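Local atomic coordinates of probable branched-chain amino acid ABC transporter, amino acid binding protein (Thermus thermophilus, PDB entry 3LKB), a protein that probably binds branched-chain amino acids, valine being held in its pocket here, as the solute-binding component of an ABC transporter. Residues C35-A38 and N39-L43; K269-G272 and R273-R277. The protein carries 2 engineered substitutions. All blocks are in the same frame, centred on the assembly; numbering follows the deposited sequence.

Contact 1 (C35-A38 and N39-L43); sequences CKWA and NERKL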
loop_
_atom_site.group_PDB
_atom_site.type_symbol
_atom_site.label_atom_id
_atom_site.label_comp_id
_atom_site.label_asym_id
_atom_site.label_seq_id
_atom_site.Cartn_x
_atom_site.Cartn_y
_atom_site.Cartn_z
ATOM N N CYS A 35 0.072 -11.221 16.263
ATOM C CA CYS A 35 -0.504 -12.542 16.278
ATOM C C CYS A 35 0.589 -13.590 16.118
ATOM O O CYS A 35 0.530 -14.675 16.718
ATOM C CB CYS A 35 -1.532 -12.687 15.172
ATOM S SG CYS A 35 -2.527 -14.208 15.265
ATOM N N LYS A 36 1.594 -13.216 15.311
ATOM C CA LYS A 36 2.761 -14.046 15.039
ATOM C C LYS A 36 3.575 -14.208 16.303
ATOM O O LYS A 36 3.999 -15.303 16.668
ATOM C CB LYS A 36 3.619 -13.369 13.977
ATOM C CG LYS A 36 4.402 -14.342 13.114
ATOM C CD LYS A 36 4.194 -14.081 11.632
ATOM C CE LYS A 36 2.824 -14.551 11.178
ATOM N NZ LYS A 36 2.636 -14.361 9.708
ATOM N N TRP A 37 3.816 -13.065 16.986
ATOM C CA TRP A 37 4.470 -13.022 18.295
ATOM C C TRP A 37 3.692 -13.778 19.402
ATOM O O TRP A 37 4.287 -14.463 20.202
ATOM C CB TRP A 37 4.752 -11.569 18.715
ATOM C CG TRP A 37 5.734 -11.395 19.847
ATOM C CD1 TRP A 37 7.113 -11.436 19.764
ATOM C CD2 TRP A 37 5.434 -11.077 21.202
ATOM N NE1 TRP A 37 7.683 -11.176 20.999
ATOM C CE2 TRP A 37 6.669 -10.966 21.899
ATOM C CE3 TRP A 37 4.244 -10.889 21.906
ATOM C CZ2 TRP A 37 6.739 -10.702 23.273
ATOM C CZ3 TRP A 37 4.312 -10.603 23.300
ATOM C CH2 TRP A 37 5.553 -10.518 23.963
ATOM N N ALA A 38 2.365 -13.686 19.423
ATOM C CA ALA A 38 1.572 -14.520 20.346
ATOM C C ALA A 38 1.925 -16.006 20.234
ATOM O O ALA A 38 2.084 -16.681 21.243
ATOM C CB ALA A 38 0.080 -14.309 20.134
ATOM N N ASN A 39 2.057 -16.495 19.011
ATOM C CA ASN A 39 2.386 -17.909 18.752
ATOM C C ASN A 39 3.802 -18.296 19.213
ATOM O O ASN A 39 3.970 -19.339 19.863
ATOM C CB ASN A 39 2.153 -18.295 17.265
ATOM C CG ASN A 39 0.667 -18.488 16.915
ATOM O OD1 ASN A 39 -0.165 -18.829 17.769
ATOM N ND2 ASN A 39 0.330 -18.266 15.661
ATOM N N GLU A 40 4.798 -17.454 18.872
ATOM C CA GLU A 40 6.204 -17.667 19.244
ATOM C C GLU A 40 6.424 -17.637 20.768
ATOM O O GLU A 40 7.237 -18.371 21.276
ATOM C CB GLU A 40 7.143 -16.615 18.611
ATOM C CG GLU A 40 6.854 -16.207 17.173
ATOM C CD GLU A 40 7.982 -16.554 16.180
ATOM O OE1 GLU A 40 9.137 -16.815 16.660
ATOM O OE2 GLU A 40 7.706 -16.533 14.933
ATOM N N ARG A 41 5.727 -16.765 21.479
ATOM C CA ARG A 41 5.908 -16.640 22.913
ATOM C C ARG A 41 4.875 -17.419 23.705
ATOM O O ARG A 41 4.875 -17.379 24.922
ATOM C CB ARG A 41 5.818 -15.178 23.311
ATOM C CG ARG A 41 6.583 -14.247 22.391
ATOM C CD ARG A 41 8.113 -14.233 22.659
ATOM N NE ARG A 41 8.437 -14.313 24.083
ATOM C CZ ARG A 41 9.299 -15.189 24.601
ATOM N NH1 ARG A 41 9.942 -16.052 23.807
ATOM N NH2 ARG A 41 9.524 -15.193 25.915
ATOM N N LYS A 42 3.974 -18.105 23.012
ATOM C CA LYS A 42 2.900 -18.862 23.673
ATOM C C LYS A 42 2.177 -18.037 24.758
ATOM O O LYS A 42 2.005 -18.455 25.904
ATOM C CB LYS A 42 3.432 -20.207 24.205
ATOM C CG LYS A 42 3.381 -21.343 23.157
ATOM C CD LYS A 42 4.782 -21.834 22.757
ATOM C CE LYS A 42 5.389 -22.857 23.776
ATOM N NZ LYS A 42 6.911 -22.795 23.891
ATOM N N LEU A 43 1.770 -16.844 24.367
ATOM C CA LEU A 43 1.029 -15.967 25.229
ATOM C C LEU A 43 -0.279 -16.572 25.721
ATOM O O LEU A 43 -0.717 -16.262 26.820
ATOM C CB LEU A 43 0.731 -14.668 24.493
ATOM C CG LEU A 43 1.597 -13.424 24.726
ATOM C CD1 LEU A 43 3.049 -13.729 24.958
ATOM C CD2 LEU A 43 1.409 -12.490 23.541
#
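Trp37 and Arg41, one turn apart near the C-terminal end of helix 21-41, meet where a Schellman motif closes that helix, in the beta-alpha-beta unit of strand 6-14, helix 21-41 and strand 47-55. Arg41 brings its aliphatic stem over one face of the indole: CG stands 3.5 Å from the centroid of the five-membered ring of Trp37 and 16° off the ring normal, a CH-pi contact. The ring is laid there by chi1 of Trp37 (-164°), with CG anti to the backbone N, while bends at chi2 and chi3 of Arg41 turn its guanidinium so that Trp37 CZ2 lies at its edge, the two planes 46° apart. Leu43 meets the six-membered ring with a methyl, CD2 lying 3.5 Å from Trp37 CZ3. Were the indole replaced by an alanine methyl, the Arg41 stem would probably be set free to turn and Leu43 CD2 would lose its aromatic neighbour. Further out, the backbone fixes these positions. Arg41 N bonds to Trp37 O at 3.0 Å, a regular helical link. The pattern then changes: Lys42, with positive phi, is the C-prime residue, and its N makes a weak bond to Asn39 O. Around the helix, Asn39 OD1 accepts a bond from Phe49 N, tying this end to strand 47-55, and Trp37 also packs on Leu267 and Ile271 of helix 263-274. The closing six-residue turn is set by Leu43 N, which reaches Ala38 O at 3.1 Å, in the carbonyl plane.

Contact 2 (K269-G272 and R273-R277); sequences KEIG and RKYGR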
loop_
_atom_site.group_PDB
_atom_site.type_symbol
_atom_site.label_atom_id
_atom_site.label_comp_id
_atom_site.label_asym_id
_atom_site.label_seq_id
_atom_site.Cartn_x
_atom_site.Cartn_y
_atom_site.Cartn_z
ATOM N N LYS A 269 8.828 -2.154 18.770
ATOM C CA LYS A 269 10.155 -2.064 18.155
ATOM C C LYS A 269 10.797 -3.442 17.991
ATOM O O LYS A 269 11.208 -3.843 16.883
ATOM C CB LYS A 269 11.067 -1.170 19.018
ATOM C CG LYS A 269 11.214 0.322 18.632
ATOM C CD LYS A 269 9.947 0.922 18.079
ATOM C CE LYS A 269 9.634 2.337 18.657
ATOM N NZ LYS A 269 10.788 3.160 19.245
ATOM N N GLU A 270 10.801 -4.190 19.087
ATOM C CA GLU A 270 11.302 -5.543 19.126
ATOM C C GLU A 270 10.580 -6.434 18.115
ATOM O O GLU A 270 11.227 -7.128 17.323
ATOM C CB GLU A 270 11.171 -6.120 20.549
ATOM C CG GLU A 270 11.505 -7.624 20.641
ATOM C CD GLU A 270 11.456 -8.252 22.075
ATOM O OE1 GLU A 270 11.089 -7.599 23.090
ATOM O OE2 GLU A 270 11.784 -9.463 22.164
ATOM N N ILE A 271 9.251 -6.397 18.128
ATOM C CA ILE A 271 8.472 -7.216 17.203
ATOM C C ILE A 271 8.708 -6.759 15.759
ATOM O O ILE A 271 8.936 -7.552 14.833
ATOM C CB ILE A 271 6.976 -7.207 17.598
ATOM C CG1 ILE A 271 6.766 -8.029 18.894
ATOM C CG2 ILE A 271 6.110 -7.700 16.463
ATOM C CD1 ILE A 271 5.316 -7.992 19.429
ATOM N N GLY A 272 8.707 -5.450 15.571
ATOM C CA GLY A 272 8.951 -4.933 14.237
ATOM C C GLY A 272 10.281 -5.384 13.663
ATOM O O GLY A 272 10.348 -5.755 12.517
ATOM N N ARG A 273 11.349 -5.329 14.442
ATOM C CA ARG A 273 12.636 -5.723 13.904
ATOM C C ARG A 273 12.661 -7.218 13.661
ATOM O O ARG A 273 13.072 -7.686 12.578
ATOM C CB ARG A 273 13.812 -5.203 14.749
ATOM C CG ARG A 273 14.040 -5.835 16.114
ATOM C CD ARG A 273 14.955 -7.127 16.079
ATOM N NE ARG A 273 16.242 -6.938 15.373
ATOM C CZ ARG A 273 17.393 -6.549 15.938
ATOM N NH1 ARG A 273 17.469 -6.285 17.246
ATOM N NH2 ARG A 273 18.485 -6.426 15.181
ATOM N N LYS A 274 12.102 -7.954 14.615
ATOM C CA LYS A 274 12.057 -9.386 14.529
ATOM C C LYS A 274 11.597 -9.830 13.169
ATOM O O LYS A 274 12.250 -10.685 12.597
ATOM C CB LYS A 274 11.169 -9.978 15.622
ATOM C CG LYS A 274 11.129 -11.519 15.621
ATOM C CD LYS A 274 11.298 -12.138 17.039
ATOM C CE LYS A 274 11.003 -13.653 17.040
ATOM N NZ LYS A 274 11.693 -14.448 15.927
ATOM N N TYR A 275 10.498 -9.275 12.647
ATOM C CA TYR A 275 9.928 -9.751 11.374
ATOM C C TYR A 275 10.332 -8.883 10.171
ATOM O O TYR A 275 9.680 -8.915 9.117
ATOM C CB TYR A 275 8.384 -9.921 11.449
ATOM C CG TYR A 275 7.937 -10.797 12.603
ATOM C CD1 TYR A 275 8.335 -12.156 12.673
ATOM C CD2 TYR A 275 7.161 -10.273 13.650
ATOM C CE1 TYR A 275 7.974 -12.977 13.754
ATOM C CE2 TYR A 275 6.758 -11.082 14.742
ATOM C CZ TYR A 275 7.181 -12.439 14.792
ATOM O OH TYR A 275 6.840 -13.247 15.841
ATOM N N GLY A 276 11.402 -8.103 10.347
ATOM C CA GLY A 276 12.016 -7.307 9.267
ATOM C C GLY A 276 11.122 -6.230 8.657
ATOM O O GLY A 276 11.186 -5.983 7.458
ATOM N N ARG A 277 10.277 -5.590 9.466
ATOM C CA ARG A 277 9.458 -4.505 8.938
ATOM C C ARG A 277 10.356 -3.334 8.576
ATOM O O ARG A 277 11.409 -3.152 9.194
ATOM C CB ARG A 277 8.383 -4.067 9.951
ATOM C CG ARG A 277 7.343 -5.142 10.212
ATOM C CD ARG A 277 6.659 -5.499 8.932
ATOM N NE ARG A 277 5.504 -6.318 9.230
ATOM C CZ ARG A 277 4.616 -6.753 8.350
ATOM N NH1 ARG A 277 4.711 -6.442 7.044
ATOM N NH2 ARG A 277 3.619 -7.505 8.798
#
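Ile271 and Tyr275 meet through their first torsions: in Ile271, CG1 lies beside the backbone N (chi1 -71°), which leaves CG2 anti to that N and facing the ring, while Tyr275 CG lies beside its own backbone N (chi1 -54°). The two side chains run side by side in the same direction. Their meeting point is Ile271 CG2 against Tyr275 CE2, 3.8 Å apart, one turn on, Tyr275 being the first residue to leave helical phi/psi after helix 263-274. Close to the same ring, Ile271 O lies 3.5 Å from Tyr275 CD2 and accepts Tyr275 N at 3.2 Å. The helix ends here in a Schellman motif, with Gly276, at positive phi, as C-prime residue. Two bonds define it: Gly276 N to Arg273 O at 2.8 Å, and Arg277 N to Gly272 O at 3.1 Å, the latter donor tilted 20° from the carbonyl plane. Before the turn, Arg273 N holds Lys269 O at 2.9 Å, while chi1 of Arg273 sets CG between the backbone N and the carbonyl carbon, 3.3 Å from Glu270 O. Beyond the turn, Arg277 heads outward: NE forms a salt bridge with Asp33 of helix 21-41, and NH1 bonds to Gln57 of the second subunit. The chemistry is thus divided. Backbone bonds and one apolar pair shape the helix end, and the Arg277 guanidinium finds its partners beyond it, joining this terminus to a neighbouring helix and to the dimer partner.

In the fold
Contacts 1 and 2 are the C-terminal ends of two different helices, 21-41 and 263-274, each finished by a Schellman motif; their centres lie about 13 Å apart on the same side of the chain's centre. Both are partly buried, with two buried and three exposed residues each, and neither is deep core: the centres stand about 24 and 21 Å from that of the chain. Contact 1 relies on an aromatic face and backs onto strand 47-55, whereas contact 2 has a lighter apolar pair and sends an arginine to the second subunit. They touch directly, Tyr275 OH lying 3.2 Å from Trp37 N, while Glu40 OE1 and Lys274 NZ form a long, weak ion pair at 3.6 Å.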